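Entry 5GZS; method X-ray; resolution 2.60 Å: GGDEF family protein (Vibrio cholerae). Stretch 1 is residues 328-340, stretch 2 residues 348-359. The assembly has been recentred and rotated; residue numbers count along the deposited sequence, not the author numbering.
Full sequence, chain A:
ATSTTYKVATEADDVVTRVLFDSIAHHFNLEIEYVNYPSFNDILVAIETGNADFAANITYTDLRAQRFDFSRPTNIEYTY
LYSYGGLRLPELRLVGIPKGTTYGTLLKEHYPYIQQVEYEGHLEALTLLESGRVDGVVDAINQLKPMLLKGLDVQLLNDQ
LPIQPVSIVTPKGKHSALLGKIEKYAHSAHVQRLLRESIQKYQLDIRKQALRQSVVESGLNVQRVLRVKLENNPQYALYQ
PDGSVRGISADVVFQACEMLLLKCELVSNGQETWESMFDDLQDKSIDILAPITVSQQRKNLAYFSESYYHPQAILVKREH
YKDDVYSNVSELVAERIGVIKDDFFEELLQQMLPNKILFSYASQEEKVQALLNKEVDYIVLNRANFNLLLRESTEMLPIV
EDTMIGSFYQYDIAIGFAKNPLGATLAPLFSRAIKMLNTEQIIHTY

Stretch 1 (328-340) NVSELVAERIGVI
Stretch 2, residues 348-359: LLQQMLPNKILF

Two stretches of one chain meet through a short parallel strand pairing, a lysine clamp and an apolar seam, together burying 644 Å² summed over both sides. The strongest bonds are backbone: Val339 N donates to Phe359 O at 2.8 Å (N-H...O 165°), and Phe359 N donates to Ile337 O at 3.0 Å (173°). Phe359 thus bonds the residues flanking Gly338, the signature of a parallel bridge; Gly338 and Phe359 lie 4.8 Å apart CA to CA. Gly338 CA also makes a CA-H...O contact of 3.5 Å with Phe359 O. Extended phi/psi values hold here, -100/128 at Gly338 and -98/127 at Phe359.

The second polar site is Lys356, reached through a type II turn from Leu353 to Lys356, with Asn355 at phi/psi 61/14. Opposite it in register (Val333 CA to Lys356 CA, 7.3 Å), a type I turn from Leu332 to Glu335, closed by Glu335 N to Leu332 O at 3.0 Å, gathers carbonyls. CA-to-CB of Lys356 points toward stretch 1, and its chain runs t, t, t with chi4 at 25°, placing the amine among three acceptors: Lys356 NZ bonds Glu335 O at 3.3 Å and, weakly, Val333 O at 3.2 Å and Leu332 O at 3.3 Å. A long, flexible cationic side chain suits this site, since its methylenes can line apolar neighbours while its end serves the carbonyls: Lys356 CE lies 3.7 Å from Ile337 CD1.

Ile337 (m, t) anchors the packing. Its CA-to-CB bond points sideways, yet its branches reach stretch 2, with Ile337 CG2 3.4 Å from Leu349 CD1 and Ile337 CD1 3.9 Å from Leu353 CD1. Val339 (t) extends the seam, its CG2 4.2 Å from Leu349 CD1 and 4.4 Å from Leu358 CB. The CA-to-CB bonds of Leu349 (m, t), in the helix that continues to Met352, and Leu353 (m, t), the first residue to leave helical phi/psi, at -122/74, both point toward stretch 1. Val329, Ile337, Val339, Leu349 and Leu353 are buried; their branched aliphatic side chains fill the seam without polar groups needing partners.

At the far end, Val329 (p) starts a 3-10 segment with Ser330. Val329 CG2 meets Leu353 CD1 at 4.2 Å, Val329 CG1 meets CE of selenomethionine Met352 (m, t, p) at 3.8 Å, and Leu353 CD2 sits 3.9 Å from Ser330 CA. From the bridge itself, the Phe359 ring (chi1 -66°, chi2 88°) reaches Arg336, with Phe359 CE1 3.6 Å from Arg336 CG, so the arginine's aliphatic stem provides the apolar contact.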

# COMPACT_ATOMS: atom_id res chain seq x y z
N ASN A 328 15.52 -6.31 7.75
CA ASN A 328 15.50 -4.95 7.17
C ASN A 328 16.82 -4.16 7.29
O ASN A 328 17.67 -4.46 8.11
CB ASN A 328 14.34 -4.14 7.76
CG ASN A 328 14.61 -3.70 9.16
OD1 ASN A 328 15.32 -2.72 9.38
ND2 ASN A 328 14.03 -4.41 10.14
N VAL A 329 16.97 -3.12 6.47
CA VAL A 329 18.27 -2.53 6.19
C VAL A 329 18.95 -1.87 7.39
O VAL A 329 20.17 -1.71 7.41
CB VAL A 329 18.17 -1.52 4.99
CG1 VAL A 329 17.26 -0.34 5.31
CG2 VAL A 329 19.55 -1.05 4.56
N SER A 330 18.18 -1.52 8.42
CA SER A 330 18.75 -1.02 9.68
C SER A 330 19.68 -2.02 10.36
O SER A 330 20.53 -1.65 11.18
CB SER A 330 17.65 -0.63 10.66
OG SER A 330 17.26 0.70 10.46
N GLU A 331 19.52 -3.29 10.03
CA GLU A 331 20.36 -4.33 10.61
C GLU A 331 21.65 -4.53 9.81
O GLU A 331 22.35 -5.53 10.03
CB GLU A 331 19.56 -5.63 10.73
CG GLU A 331 18.36 -5.52 11.67
CD GLU A 331 17.34 -6.61 11.46
OE1 GLU A 331 16.31 -6.64 12.18
OE2 GLU A 331 17.57 -7.46 10.58
N LEU A 332 21.97 -3.61 8.89
CA LEU A 332 23.22 -3.68 8.10
C LEU A 332 24.32 -2.79 8.65
O LEU A 332 25.25 -2.39 7.94
CB LEU A 332 22.97 -3.33 6.64
CG LEU A 332 22.99 -4.61 5.80
CD1 LEU A 332 22.18 -5.68 6.50
CD2 LEU A 332 22.45 -4.40 4.45
N VAL A 333 24.22 -2.52 9.95
CA VAL A 333 25.02 -1.55 10.66
C VAL A 333 26.52 -1.80 10.54
O VAL A 333 27.34 -0.90 10.71
CB VAL A 333 24.60 -1.55 12.15
CG1 VAL A 333 24.99 -2.87 12.82
CG2 VAL A 333 25.19 -0.38 12.87
N ALA A 334 26.86 -3.05 10.23
CA ALA A 334 28.26 -3.44 10.15
C ALA A 334 28.59 -4.16 8.85
O ALA A 334 29.67 -4.71 8.71
CB ALA A 334 28.63 -4.32 11.34
N GLU A 335 27.65 -4.16 7.91
CA GLU A 335 27.93 -4.67 6.58
C GLU A 335 28.46 -3.55 5.67
O GLU A 335 28.14 -2.37 5.87
CB GLU A 335 26.68 -5.30 5.95
CG GLU A 335 26.15 -6.51 6.69
CD GLU A 335 26.97 -7.78 6.45
OE1 GLU A 335 26.74 -8.77 7.17
OE2 GLU A 335 27.82 -7.79 5.54
N ARG A 336 29.26 -3.92 4.68
CA ARG A 336 29.81 -2.95 3.75
C ARG A 336 28.80 -2.65 2.66
O ARG A 336 28.47 -3.53 1.86
CB ARG A 336 31.11 -3.48 3.14
CG ARG A 336 32.24 -3.70 4.14
CD ARG A 336 33.56 -3.91 3.42
NE ARG A 336 34.18 -5.17 3.77
CZ ARG A 336 34.15 -6.28 3.03
NH1 ARG A 336 33.52 -6.29 1.86
NH2 ARG A 336 34.76 -7.38 3.47
N ILE A 337 28.30 -1.43 2.62
CA ILE A 337 27.33 -1.08 1.60
C ILE A 337 27.94 -0.16 0.58
O ILE A 337 28.54 0.87 0.91
CB ILE A 337 26.08 -0.41 2.19
CG1 ILE A 337 25.25 -1.43 2.99
CG2 ILE A 337 25.22 0.15 1.07
CD1 ILE A 337 24.36 -0.80 4.01
N GLY A 338 27.81 -0.53 -0.69
CA GLY A 338 28.35 0.29 -1.74
C GLY A 338 27.31 1.15 -2.40
O GLY A 338 26.27 0.65 -2.83
N VAL A 339 27.59 2.46 -2.47
CA VAL A 339 26.78 3.38 -3.26
C VAL A 339 27.67 4.15 -4.23
O VAL A 339 28.89 4.09 -4.14
CB VAL A 339 26.02 4.39 -2.38
CG1 VAL A 339 24.83 4.98 -3.16
CG2 VAL A 339 25.51 3.73 -1.12
N ILE A 340 27.03 4.86 -5.17
CA ILE A 340 27.69 5.80 -6.06
C ILE A 340 27.73 7.21 -5.43
O ILE A 340 26.73 7.68 -4.87
CB ILE A 340 26.96 5.87 -7.40
CG1 ILE A 340 26.69 4.46 -7.93
CG2 ILE A 340 27.77 6.67 -8.39
CD1 ILE A 340 25.82 4.44 -9.17
N LEU A 348 19.99 8.62 0.52
CA LEU A 348 18.98 7.83 1.20
C LEU A 348 19.56 7.13 2.42
O LEU A 348 18.99 7.17 3.52
CB LEU A 348 18.36 6.80 0.25
CG LEU A 348 17.35 5.83 0.87
CD1 LEU A 348 16.32 6.56 1.75
CD2 LEU A 348 16.62 5.05 -0.25
N LEU A 349 20.71 6.50 2.24
CA LEU A 349 21.29 5.73 3.31
C LEU A 349 21.79 6.66 4.38
O LEU A 349 21.71 6.34 5.57
CB LEU A 349 22.40 4.82 2.79
CG LEU A 349 21.86 3.64 1.98
CD1 LEU A 349 22.90 2.54 1.96
CD2 LEU A 349 20.57 3.13 2.56
N GLN A 350 22.27 7.83 3.98
CA GLN A 350 22.74 8.78 4.97
C GLN A 350 21.61 9.25 5.90
O GLN A 350 21.86 9.54 7.08
CB GLN A 350 23.42 9.97 4.29
CG GLN A 350 24.83 9.67 3.82
CD GLN A 350 25.38 10.77 2.93
OE1 GLN A 350 24.63 11.40 2.18
NE2 GLN A 350 26.69 11.00 2.99
N GLN A 351 20.37 9.30 5.40
CA GLN A 351 19.22 9.55 6.27
C GLN A 351 19.01 8.24 7.03
O GLN A 351 19.19 8.19 8.25
CB GLN A 351 17.95 9.97 5.51
CG GLN A 351 16.99 10.94 6.24
CD GLN A 351 16.32 10.40 7.53
OE1 GLN A 351 16.46 9.22 7.86
NE2 GLN A 351 15.58 11.27 8.24
N MSE A 352 18.69 7.17 6.31
CA MSE A 352 18.33 5.89 6.92
C MSE A 352 19.38 5.27 7.86
O MSE A 352 19.03 4.77 8.92
CB MSE A 352 17.98 4.92 5.79
CG MSE A 352 16.62 5.25 5.22
SE MSE A 352 15.97 3.95 3.97
CE MSE A 352 15.11 2.76 5.26
N LEU A 353 20.68 5.33 7.51
CA LEU A 353 21.72 4.79 8.40
C LEU A 353 22.74 5.86 8.80
O LEU A 353 23.89 5.84 8.34
CB LEU A 353 22.43 3.61 7.74
CG LEU A 353 21.51 2.68 6.95
CD1 LEU A 353 22.33 1.78 6.04
CD2 LEU A 353 20.66 1.88 7.86
N PRO A 354 22.32 6.78 9.69
CA PRO A 354 23.07 8.00 10.00
C PRO A 354 24.49 7.75 10.47
O PRO A 354 24.72 6.79 11.21
CB PRO A 354 22.24 8.64 11.12
CG PRO A 354 20.88 8.00 11.03
CD PRO A 354 21.13 6.63 10.53
N ASN A 355 25.43 8.59 10.03
CA ASN A 355 26.81 8.57 10.52
C ASN A 355 27.56 7.26 10.25
O ASN A 355 28.62 6.99 10.83
CB ASN A 355 26.84 8.87 12.01
CG ASN A 355 28.14 9.43 12.46
OD1 ASN A 355 28.85 10.07 11.67
ND2 ASN A 355 28.50 9.19 13.72
N LYS A 356 26.98 6.43 9.39
CA LYS A 356 27.53 5.14 9.03
C LYS A 356 28.44 5.30 7.81
O LYS A 356 28.16 6.12 6.92
CB LYS A 356 26.40 4.14 8.74
CG LYS A 356 26.83 2.81 8.14
CD LYS A 356 25.64 2.08 7.52
CE LYS A 356 26.04 0.72 6.98
NZ LYS A 356 27.25 0.20 7.68
N ILE A 357 29.52 4.53 7.75
CA ILE A 357 30.36 4.57 6.56
C ILE A 357 29.69 3.85 5.41
O ILE A 357 29.37 2.65 5.51
CB ILE A 357 31.73 3.95 6.78
CG1 ILE A 357 32.53 4.79 7.76
CG2 ILE A 357 32.49 3.98 5.45
CD1 ILE A 357 32.72 6.22 7.24
N LEU A 358 29.46 4.59 4.34
CA LEU A 358 29.09 4.02 3.06
C LEU A 358 30.36 4.05 2.22
O LEU A 358 31.23 4.90 2.44
CB LEU A 358 27.96 4.81 2.41
CG LEU A 358 26.78 5.21 3.30
CD1 LEU A 358 25.84 6.20 2.58
CD2 LEU A 358 26.04 3.98 3.71
N PHE A 359 30.50 3.11 1.29
CA PHE A 359 31.60 3.13 0.33
C PHE A 359 31.08 3.76 -0.95
O PHE A 359 30.04 3.33 -1.47
CB PHE A 359 32.15 1.73 0.08
CG PHE A 359 32.80 1.11 1.28
CD1 PHE A 359 32.06 0.38 2.20
CD2 PHE A 359 34.16 1.25 1.48
CE1 PHE A 359 32.67 -0.19 3.31
CE2 PHE A 359 34.77 0.70 2.58
CZ PHE A 359 34.04 -0.03 3.49